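Local coordinates for protein endopolygalacturonase (Chondrostereum purpureum, PDB 1K5C) that probably cleaves the alpha-1,4 links between galacturonic acid units inside pectin chains, as a fungal endopolygalacturonase of glycoside hydrolase family 28, at residues I251-V256 against P263-N268. Numbering follows the deposited sequence.
Sequences IAKYGV and PDDVGN
In the conformer modelled here, Lys253 forms a salt bridge with Asp265 at the surface of the right-handed parallel beta-helix typical of family 28, tying the corner where strand 254-259 begins to the loop that follows the strand. The two side chains reach out to each other from facing sides. That of Lys253, with CG anti to the backbone N (chi1 -156°) and every later bond extended, reaches the loop at full length, a span well suited to lysine. Its NZ lies 3.0 Å from Asp265 OD2 and donates to the syn lone pair, the one turned toward OD1. A water closes the bridge into a ring: it accepts from Lys253 NZ and donates to Asp265 OD1 at 2.6 Å, so both carboxylate oxygens are engaged. Tyr254 flanks the same group. Its ring stands almost perpendicular to the carboxylate, 87° between planes, and offers its edge, whose slightly positive hydrogens suit an anionic neighbour. With an alanine at Asp265, the Lys253 ammonium would probably be left without its charged mate, and a gap would be likely to open beside the Tyr254 ring edge. The aspartate side chain also lies near that of Arg226, a galacturonate-binding residue, consistent with a place at the rim of the substrate cleft. At the ring edge, Asp265 OD2 sits close to the ring plane, 3.3 Å from Tyr254 CE2.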
# COMPACT_ATOMS: atom_id res chain seq x y z
N ILE A 251 -1.95 17.75 -5.03
CA ILE A 251 -3.10 16.86 -4.78
C ILE A 251 -4.32 17.35 -5.53
O ILE A 251 -4.76 18.50 -5.42
CB ILE A 251 -3.37 16.79 -3.27
CG1 ILE A 251 -2.16 16.27 -2.49
CG2 ILE A 251 -4.62 15.95 -3.04
CD1 ILE A 251 -1.58 14.94 -3.04
N ALA A 252 -4.94 16.41 -6.29
CA ALA A 252 -6.01 16.79 -7.20
C ALA A 252 -7.38 16.81 -6.57
O ALA A 252 -8.23 17.65 -6.99
CB ALA A 252 -6.05 15.85 -8.42
N LYS A 253 -7.70 15.95 -5.63
CA LYS A 253 -9.07 15.78 -5.16
C LYS A 253 -9.22 16.15 -3.68
O LYS A 253 -10.00 17.08 -3.37
CB LYS A 253 -9.67 14.39 -5.41
CG LYS A 253 -11.19 14.50 -5.45
CD LYS A 253 -11.86 13.16 -5.78
CE LYS A 253 -13.38 13.35 -5.84
NZ LYS A 253 -14.07 12.10 -6.21
N TYR A 254 -8.56 15.44 -2.75
CA TYR A 254 -8.64 15.78 -1.33
C TYR A 254 -7.27 15.70 -0.68
O TYR A 254 -6.59 14.67 -0.78
CB TYR A 254 -9.52 14.83 -0.52
CG TYR A 254 -11.00 14.89 -0.81
CD1 TYR A 254 -11.81 15.74 -0.03
CD2 TYR A 254 -11.61 14.11 -1.77
CE1 TYR A 254 -13.20 15.82 -0.27
CE2 TYR A 254 -13.01 14.16 -1.98
CZ TYR A 254 -13.75 15.03 -1.19
OH TYR A 254 -15.14 15.09 -1.41
N GLY A 255 -6.87 16.76 0.06
CA GLY A 255 -5.67 16.62 0.87
C GLY A 255 -5.78 15.52 1.90
O GLY A 255 -4.90 14.65 2.01
N VAL A 256 -6.89 15.57 2.66
CA VAL A 256 -7.26 14.56 3.62
C VAL A 256 -8.71 14.20 3.37
O VAL A 256 -9.56 15.08 3.34
CB VAL A 256 -7.12 15.07 5.09
CG1 VAL A 256 -7.59 14.04 6.11
CG2 VAL A 256 -5.70 15.57 5.40
N PRO A 263 -18.08 3.25 -1.17
CA PRO A 263 -17.22 3.88 -2.18
C PRO A 263 -17.49 5.37 -2.45
O PRO A 263 -16.75 6.03 -3.17
CB PRO A 263 -17.52 3.08 -3.45
CG PRO A 263 -18.94 2.59 -3.25
CD PRO A 263 -18.99 2.22 -1.77
N ASP A 264 -18.57 5.93 -1.88
CA ASP A 264 -18.82 7.35 -2.02
C ASP A 264 -17.90 8.14 -1.10
O ASP A 264 -17.49 7.66 -0.03
CB ASP A 264 -20.27 7.63 -1.66
CG ASP A 264 -21.26 6.99 -2.63
OD1 ASP A 264 -21.08 7.16 -3.84
OD2 ASP A 264 -22.22 6.36 -2.13
N ASP A 265 -17.60 9.39 -1.47
CA ASP A 265 -16.82 10.25 -0.59
C ASP A 265 -17.65 10.71 0.63
O ASP A 265 -17.07 10.70 1.75
CB ASP A 265 -16.30 11.46 -1.39
CG ASP A 265 -15.30 11.12 -2.48
OD1 ASP A 265 -14.62 10.07 -2.52
OD2 ASP A 265 -15.17 12.03 -3.38
N VAL A 266 -18.88 11.06 0.44
CA VAL A 266 -19.75 11.54 1.51
C VAL A 266 -21.15 10.97 1.28
O VAL A 266 -21.45 10.41 0.22
CB VAL A 266 -19.77 13.07 1.57
CG1 VAL A 266 -18.39 13.69 1.80
CG2 VAL A 266 -20.34 13.67 0.29
N GLY A 267 -21.99 11.18 2.31
CA GLY A 267 -23.40 10.81 2.29
C GLY A 267 -23.69 9.55 3.08
O GLY A 267 -23.02 8.50 2.89
N ASN A 268 -24.65 9.60 3.97
CA ASN A 268 -25.17 8.45 4.71
C ASN A 268 -23.97 7.61 5.16
O ASN A 268 -23.95 6.42 4.89
CB ASN A 268 -26.14 7.64 3.85
CG ASN A 268 -26.91 6.43 4.36
OD1 ASN A 268 -27.37 5.39 3.71
ND2 ASN A 268 -27.19 6.48 5.67
O HOH W 1 -13.35 9.52 -4.67